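Local atomic coordinates of Blo t 1 allergen (Blomia tropicalis, PDB entry 5JT8), a protein that is a mite allergen of the papain family and is probably a cysteine protease, made with an inhibitory propeptide. Residues Q292-W297 with Y314-H319. Residues are numbered along the deposited sequence; the frame is centred on the assembly and turned at random.
With NO3 (nitrate ion), chain J.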
loop_
_atom_site.group_PDB
_atom_site.type_symbol
_atom_site.label_atom_id
_atom_site.label_comp_id
_atom_site.label_asym_id
_atom_site.label_seq_id
_atom_site.Cartn_x
_atom_site.Cartn_y
_atom_site.Cartn_z
ATOM N N GLN A 292 1.291 -1.583 25.386
ATOM C CA GLN A 292 2.301 -1.651 26.434
ATOM C C GLN A 292 3.522 -0.759 26.199
ATOM O O GLN A 292 4.644 -1.240 26.072
ATOM C CB GLN A 292 2.708 -3.103 26.602
ATOM C CG GLN A 292 1.471 -3.952 26.822
ATOM C CD GLN A 292 1.788 -5.362 27.180
ATOM O OE1 GLN A 292 2.345 -6.105 26.372
ATOM N NE2 GLN A 292 1.457 -5.745 28.406
ATOM N N GLY A 293 3.278 0.545 26.124
ATOM C CA GLY A 293 4.342 1.521 25.988
ATOM C C GLY A 293 4.737 1.833 24.563
ATOM O O GLY A 293 5.414 2.826 24.307
ATOM N N VAL A 294 4.307 0.997 23.625
ATOM C CA VAL A 294 4.714 1.148 22.228
ATOM C C VAL A 294 3.625 1.728 21.316
ATOM O O VAL A 294 2.621 1.072 21.039
ATOM C CB VAL A 294 5.160 -0.204 21.659
ATOM C CG1 VAL A 294 5.729 -0.018 20.249
ATOM C CG2 VAL A 294 6.183 -0.855 22.596
ATOM N N ASP A 295 3.836 2.949 20.837
ATOM C CA ASP A 295 2.916 3.579 19.890
ATOM C C ASP A 295 3.101 3.026 18.465
ATOM O O ASP A 295 4.226 2.930 17.982
ATOM C CB ASP A 295 3.102 5.100 19.885
ATOM C CG ASP A 295 2.800 5.729 21.246
ATOM O OD1 ASP A 295 2.115 5.078 22.050
ATOM O OD2 ASP A 295 3.226 6.871 21.506
ATOM N N TYR A 296 2.007 2.659 17.801
ATOM C CA TYR A 296 2.101 2.098 16.455
ATOM C C TYR A 296 1.066 2.651 15.493
ATOM O O TYR A 296 0.060 3.226 15.896
ATOM C CB TYR A 296 1.978 0.568 16.493
ATOM C CG TYR A 296 0.657 0.082 17.040
ATOM C CD1 TYR A 296 -0.463 -0.063 16.214
ATOM C CD2 TYR A 296 0.522 -0.216 18.393
ATOM C CE1 TYR A 296 -1.691 -0.517 16.733
ATOM C CE2 TYR A 296 -0.685 -0.649 18.918
ATOM C CZ TYR A 296 -1.792 -0.804 18.087
ATOM O OH TYR A 296 -2.987 -1.250 18.632
ATOM N N TRP A 297 1.351 2.468 14.215
ATOM C CA TRP A 297 0.429 2.761 13.135
ATOM C C TRP A 297 -0.294 1.480 12.728
ATOM O O TRP A 297 0.285 0.395 12.798
ATOM C CB TRP A 297 1.172 3.301 11.922
ATOM C CG TRP A 297 1.824 4.619 12.082
ATOM C CD1 TRP A 297 3.160 4.881 12.071
ATOM C CD2 TRP A 297 1.166 5.877 12.225
ATOM N NE1 TRP A 297 3.380 6.231 12.228
ATOM C CE2 TRP A 297 2.168 6.863 12.325
ATOM C CE3 TRP A 297 -0.173 6.264 12.299
ATOM C CZ2 TRP A 297 1.870 8.208 12.460
ATOM C CZ3 TRP A 297 -0.465 7.607 12.454
ATOM C CH2 TRP A 297 0.549 8.555 12.522
ATOM N N TYR A 314 1.575 -3.628 11.755
ATOM C CA TYR A 314 1.749 -2.636 12.794
ATOM C C TYR A 314 3.183 -2.122 12.820
ATOM O O TYR A 314 4.125 -2.892 13.010
ATOM C CB TYR A 314 1.341 -3.217 14.149
ATOM C CG TYR A 314 -0.076 -3.764 14.147
ATOM C CD1 TYR A 314 -1.168 -2.913 14.245
ATOM C CD2 TYR A 314 -0.321 -5.130 14.013
ATOM C CE1 TYR A 314 -2.459 -3.399 14.235
ATOM C CE2 TYR A 314 -1.613 -5.631 14.004
ATOM C CZ TYR A 314 -2.678 -4.755 14.121
ATOM O OH TYR A 314 -3.967 -5.234 14.110
ATOM N N VAL A 315 3.344 -0.818 12.608
ATOM C CA VAL A 315 4.668 -0.209 12.649
ATOM C C VAL A 315 4.731 0.888 13.698
ATOM O O VAL A 315 3.847 1.732 13.769
ATOM C CB VAL A 315 5.083 0.408 11.273
ATOM C CG1 VAL A 315 6.453 1.107 11.385
ATOM C CG2 VAL A 315 5.126 -0.646 10.205
ATOM N N GLU A 316 5.800 0.885 14.483
ATOM C CA GLU A 316 6.006 1.882 15.520
ATOM C C GLU A 316 5.934 3.325 14.984
ATOM O O GLU A 316 6.471 3.627 13.920
ATOM C CB GLU A 316 7.355 1.627 16.192
ATOM C CG GLU A 316 7.782 2.633 17.213
ATOM C CD GLU A 316 9.161 2.301 17.798
ATOM O OE1 GLU A 316 10.168 2.263 17.033
ATOM O OE2 GLU A 316 9.223 2.067 19.023
ATOM N N ARG A 317 5.252 4.193 15.725
ATOM C CA ARG A 317 5.200 5.622 15.413
ATOM C C ARG A 317 6.427 6.355 15.959
ATOM O O ARG A 317 7.292 5.751 16.599
ATOM C CB ARG A 317 3.944 6.262 16.008
ATOM C CG ARG A 317 2.643 5.588 15.646
ATOM C CD ARG A 317 1.453 6.572 15.745
ATOM N NE ARG A 317 1.357 7.261 17.037
ATOM C CZ ARG A 317 0.719 6.764 18.092
ATOM N NH1 ARG A 317 0.140 5.576 18.015
ATOM N NH2 ARG A 317 0.674 7.447 19.229
ATOM N N GLY A 318 6.499 7.656 15.689
ATOM C CA GLY A 318 7.457 8.517 16.371
ATOM C C GLY A 318 8.812 8.686 15.705
ATOM O O GLY A 318 9.668 9.408 16.217
ATOM N N HIS A 319 9.017 8.045 14.559
ATOM C CA HIS A 319 10.349 8.042 13.957
ATOM C C HIS A 319 10.373 8.078 12.439
ATOM O O HIS A 319 11.426 7.797 11.847
ATOM C CB HIS A 319 11.129 6.806 14.407
ATOM C CG HIS A 319 11.275 6.697 15.887
ATOM N ND1 HIS A 319 12.205 7.425 16.594
ATOM C CD2 HIS A 319 10.586 5.975 16.800
ATOM C CE1 HIS A 319 12.094 7.145 17.881
ATOM N NE2 HIS A 319 11.126 6.259 18.031
HETATM N N NO3 J . 14.725 9.246 15.420
HETATM O O1 NO3 J . 15.126 8.724 16.503
HETATM O O2 NO3 J . 15.568 9.629 14.561
HETATM O O3 NO3 J . 13.485 9.381 15.196
#
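Arg-317 lies across the indole of Trp-297 and then turns its guanidinium so that one face lies against Asp-295. Its CG sits 3.5 Å from the centroid of the five-membered ring, a CH-pi contact almost on the ring normal, while CD rides over the middle of the same face, 3.5 Å from Trp-297 CE2. A bend at chi3 (-53°) swings NE back from the indole, and the guanidinium plane ends 69° from the ring; any cation-pi attraction is weak at best. Asp-295 covers one guanidinium face instead: its carboxylate is stacked nearly parallel to the guanidinium, with CB 3.4 Å from Arg-317 CZ. The salt bridge from Asp-295 OD2 to Arg-317 NH2, 3.5 Å, is one of charge alone: no N-H points at the oxygen, because it sits well off the guanidinium plane; Asp-295 OD1 bonds to Thr-290. Arg-317 NH1 donates a hydrogen bond of 3.2 Å to Tyr-296 O, which lies near the guanidinium plane, with the donor above the carbonyl plane.

Backbone bonds join the same residues. Arg-317 N reaches Asp-295 O at 2.8 Å, and Trp-297 pairs with Val-315 through both N-H groups, as antiparallel partners in a beta hairpin. Tyr-296 diverges from Glu-316 and meets Tyr-314 instead: the two side chains run side by side, pointing the same way, yet the edge of Tyr-314 is turned to the face of Tyr-296 in an offset T-shaped pair, planes at 85° and centroids 5.3 Å apart.

The hairpin 294-300/312-316 belongs to the beta-rich domain of the papain fold. Strand 281-291 flanks 294-300, and strand 268-269 runs parallel beside 312-316, its Val-268 touching both tyrosines; helix 237-247 packs on Trp-297 through Val-240 and Met-241.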